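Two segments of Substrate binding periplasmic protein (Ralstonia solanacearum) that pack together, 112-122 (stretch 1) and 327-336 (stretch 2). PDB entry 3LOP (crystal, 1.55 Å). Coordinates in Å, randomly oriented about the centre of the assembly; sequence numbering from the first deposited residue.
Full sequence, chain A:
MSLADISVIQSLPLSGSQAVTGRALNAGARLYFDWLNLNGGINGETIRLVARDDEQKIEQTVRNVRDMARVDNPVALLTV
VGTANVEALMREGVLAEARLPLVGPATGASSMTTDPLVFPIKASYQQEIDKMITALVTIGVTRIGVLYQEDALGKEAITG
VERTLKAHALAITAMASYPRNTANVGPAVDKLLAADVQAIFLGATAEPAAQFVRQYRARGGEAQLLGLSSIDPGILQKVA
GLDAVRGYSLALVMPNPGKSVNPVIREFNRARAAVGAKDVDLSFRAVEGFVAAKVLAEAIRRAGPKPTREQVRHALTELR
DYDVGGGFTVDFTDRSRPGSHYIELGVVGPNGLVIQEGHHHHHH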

# COMPACT_ATOMS: atom_id res chain seq x y z
N MSE A 112 1.52 -7.38 -9.86
CA MSE A 112 0.86 -6.12 -10.21
C MSE A 112 1.30 -5.53 -11.55
O MSE A 112 0.60 -4.68 -12.11
N THR A 113 2.44 -5.98 -12.06
CA THR A 113 2.94 -5.48 -13.33
C THR A 113 2.70 -6.45 -14.48
O THR A 113 3.36 -6.37 -15.52
N THR A 114 1.75 -7.36 -14.31
CA THR A 114 1.47 -8.36 -15.34
C THR A 114 0.07 -8.33 -15.95
O THR A 114 -0.33 -9.29 -16.62
N ASP A 115 -0.67 -7.26 -15.73
CA ASP A 115 -2.02 -7.16 -16.28
C ASP A 115 -2.23 -5.81 -16.96
O ASP A 115 -2.02 -4.76 -16.35
N PRO A 116 -2.66 -5.81 -18.23
CA PRO A 116 -2.88 -4.57 -18.97
C PRO A 116 -3.81 -3.54 -18.31
O PRO A 116 -3.72 -2.35 -18.60
N LEU A 117 -4.69 -4.00 -17.43
CA LEU A 117 -5.61 -3.10 -16.75
C LEU A 117 -5.20 -2.70 -15.34
O LEU A 117 -5.90 -1.93 -14.68
N VAL A 118 -4.06 -3.21 -14.88
CA VAL A 118 -3.59 -2.86 -13.54
C VAL A 118 -2.42 -1.89 -13.64
O VAL A 118 -1.44 -2.15 -14.34
N PHE A 119 -2.55 -0.76 -12.94
CA PHE A 119 -1.53 0.28 -12.96
C PHE A 119 -0.90 0.53 -11.59
O PHE A 119 -1.30 1.45 -10.86
N PRO A 120 0.10 -0.28 -11.22
CA PRO A 120 0.77 -0.10 -9.93
C PRO A 120 1.54 1.21 -9.91
O PRO A 120 2.19 1.58 -10.88
N ILE A 121 1.45 1.92 -8.79
CA ILE A 121 2.15 3.19 -8.65
C ILE A 121 3.42 3.05 -7.81
O ILE A 121 4.52 3.28 -8.28
N LYS A 122 3.25 2.64 -6.56
CA LYS A 122 4.40 2.52 -5.66
C LYS A 122 5.43 1.45 -6.01
O LYS A 122 5.11 0.44 -6.64
N GLY A 327 8.34 16.08 -7.02
CA GLY A 327 9.18 15.16 -7.77
C GLY A 327 8.72 13.72 -7.72
O GLY A 327 9.39 12.83 -8.24
N PHE A 328 7.59 13.46 -7.07
CA PHE A 328 7.06 12.10 -7.02
C PHE A 328 6.34 11.96 -8.34
O PHE A 328 5.18 12.36 -8.49
N THR A 329 7.04 11.40 -9.32
CA THR A 329 6.51 11.25 -10.66
C THR A 329 6.05 9.84 -10.98
O THR A 329 6.55 8.87 -10.43
N VAL A 330 5.09 9.75 -11.90
CA VAL A 330 4.55 8.47 -12.33
C VAL A 330 4.69 8.32 -13.84
O VAL A 330 4.34 9.21 -14.60
N ASP A 331 5.23 7.18 -14.25
CA ASP A 331 5.42 6.87 -15.67
C ASP A 331 4.82 5.50 -15.95
O ASP A 331 5.37 4.48 -15.55
N PHE A 332 3.67 5.49 -16.64
CA PHE A 332 3.00 4.23 -16.96
C PHE A 332 3.29 3.76 -18.38
O PHE A 332 2.70 2.77 -18.83
N THR A 333 4.19 4.44 -19.09
CA THR A 333 4.49 4.03 -20.47
C THR A 333 5.19 2.67 -20.54
O THR A 333 5.08 1.97 -21.55
N ASP A 334 5.90 2.31 -19.48
CA ASP A 334 6.58 1.02 -19.40
C ASP A 334 5.74 0.17 -18.44
O ASP A 334 5.83 0.33 -17.23
N ARG A 335 4.93 -0.72 -19.00
CA ARG A 335 4.04 -1.55 -18.19
C ARG A 335 4.73 -2.66 -17.38
O ARG A 335 4.08 -3.33 -16.58
N SER A 336 6.03 -2.84 -17.57
CA SER A 336 6.75 -3.90 -16.85
C SER A 336 7.23 -3.50 -15.46
O SER A 336 7.79 -4.32 -14.74

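An arginine can satisfy backbone carbonyls with its edge while offering its flat face to an aromatic ring, and Arg335 illustrates both roles. Its CA-to-CB bond points sideways, but an m, m, m run of chi angles curls the guanidinium back against stretch 1. There Arg335 NH1 donates to Pro116 O at 3.0 Å, Arg335 NH2 makes a weak hydrogen bond to the same oxygen, also at 3.0 Å, and Arg335 NH2 reaches Val118 O at 2.9 Å. These carbonyls belong to a type I turn from Asp115 to Val118, steadied by Leu117 N donating to Asp115 OD1 at 2.8 Å. At the other end, where Thr113 (p) points toward stretch 2, a water bridges Thr113 OG1 (2.8 Å) and Ser336 O (2.9 Å), donating to the latter.

With its edge so occupied, the guanidinium lies flat on Phe119, planes 5° apart, Arg335 CZ standing 4.0 Å from the Phe119 ring centroid in a cation-pi contact. Phe119 (m) points toward stretch 2 and turns its edge to the face of Phe332 (m), which points toward stretch 1, Phe119 CD2 to Phe332 CG 3.8 Å; Phe119 CB also sits over the Phe332 face.

Toward Ile121 the side-chain packing is apolar. Ile121 (m, t), pointing sideways, brings CG1 to 3.8 Å from Phe332 CZ, and its CG2 lies 4.2 Å from CG2 of Val330 (t), which points toward stretch 1, and 4.1 Å from CE1 of Phe328 (t).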

# COMPACT_ATOMS: atom_id res chain seq x y z
CB MSE A 112 1.05 -5.08 -9.10
CG MSE A 112 0.44 -5.47 -7.75
SE MSE A 112 -1.45 -5.89 -7.86
CE MSE A 112 -1.38 -7.76 -7.38
CB THR A 113 4.46 -5.19 -13.25
OG1 THR A 113 5.14 -6.34 -12.75
CG2 THR A 113 4.73 -4.00 -12.33
CB THR A 114 1.72 -9.78 -14.80
OG1 THR A 114 0.74 -10.08 -13.80
CG2 THR A 114 3.11 -9.88 -14.18
CB ASP A 115 -3.06 -7.35 -15.17
CG ASP A 115 -4.46 -7.54 -15.70
OD1 ASP A 115 -4.99 -6.62 -16.35
OD2 ASP A 115 -5.04 -8.63 -15.47
CB PRO A 116 -3.42 -5.06 -20.32
CG PRO A 116 -4.13 -6.32 -19.96
CD PRO A 116 -3.15 -6.97 -19.01
CB LEU A 117 -7.02 -3.70 -16.73
CG LEU A 117 -7.74 -3.64 -18.08
CD1 LEU A 117 -9.06 -4.38 -18.01
CD2 LEU A 117 -7.96 -2.19 -18.47
CB VAL A 118 -3.16 -4.12 -12.76
CG1 VAL A 118 -2.72 -3.74 -11.36
CG2 VAL A 118 -4.33 -5.10 -12.68
CB PHE A 119 -2.14 1.59 -13.48
CG PHE A 119 -2.61 1.51 -14.91
CD1 PHE A 119 -3.82 0.90 -15.23
CD2 PHE A 119 -1.83 2.03 -15.94
CE1 PHE A 119 -4.25 0.81 -16.56
CE2 PHE A 119 -2.24 1.95 -17.27
CZ PHE A 119 -3.45 1.33 -17.58
CB PRO A 120 1.69 -1.32 -9.86
CG PRO A 120 2.04 -1.57 -11.30
CD PRO A 120 0.70 -1.39 -11.99
CB ILE A 121 1.24 4.26 -8.01
CG1 ILE A 121 0.10 4.61 -8.97
CG2 ILE A 121 2.06 5.50 -7.66
CD1 ILE A 121 -0.92 5.59 -8.40
CB LYS A 122 3.91 2.32 -4.22
CG LYS A 122 3.26 0.99 -3.94
CD LYS A 122 2.38 1.11 -2.69
CE LYS A 122 1.82 -0.24 -2.25
NZ LYS A 122 2.80 -0.98 -1.41
CB PHE A 328 6.10 11.92 -5.84
CG PHE A 328 5.66 10.50 -5.64
CD1 PHE A 328 4.59 9.97 -6.35
CD2 PHE A 328 6.35 9.67 -4.76
CE1 PHE A 328 4.21 8.64 -6.19
CE2 PHE A 328 5.99 8.34 -4.59
CZ PHE A 328 4.92 7.82 -5.31
CB THR A 329 7.55 11.67 -11.71
OG1 THR A 329 8.75 10.90 -11.51
CG2 THR A 329 7.87 13.15 -11.57
CB VAL A 330 3.06 8.37 -11.94
CG1 VAL A 330 2.50 7.02 -12.36
CG2 VAL A 330 2.90 8.58 -10.44
CB ASP A 331 6.92 6.88 -16.01
CG ASP A 331 7.20 6.39 -17.42
OD1 ASP A 331 6.26 6.33 -18.23
OD2 ASP A 331 8.38 6.07 -17.71
CB PHE A 332 1.48 4.36 -16.81
CG PHE A 332 1.00 4.50 -15.39
CD1 PHE A 332 1.51 3.69 -14.38
CD2 PHE A 332 -0.01 5.41 -15.08
CE1 PHE A 332 1.01 3.77 -13.07
CE2 PHE A 332 -0.52 5.50 -13.78
CZ PHE A 332 -0.01 4.68 -12.78
CB THR A 333 5.34 5.10 -21.21
OG1 THR A 333 6.60 5.27 -20.55
CG2 THR A 333 4.60 6.42 -21.24
CB ASP A 334 7.99 1.18 -18.84
CG ASP A 334 8.74 -0.14 -18.74
OD1 ASP A 334 8.12 -1.19 -19.02
OD2 ASP A 334 9.93 -0.12 -18.37
CB ARG A 335 2.95 -2.17 -19.07
CG ARG A 335 2.13 -1.17 -19.90
CD ARG A 335 1.52 -0.06 -19.04
NE ARG A 335 0.65 -0.56 -17.98
CZ ARG A 335 -0.57 -1.06 -18.17
NH1 ARG A 335 -1.07 -1.14 -19.39
NH2 ARG A 335 -1.28 -1.48 -17.14
CB SER A 336 7.94 -4.38 -17.68
OG SER A 336 8.95 -3.39 -17.75
O HOH W 1 7.16 -7.13 -14.52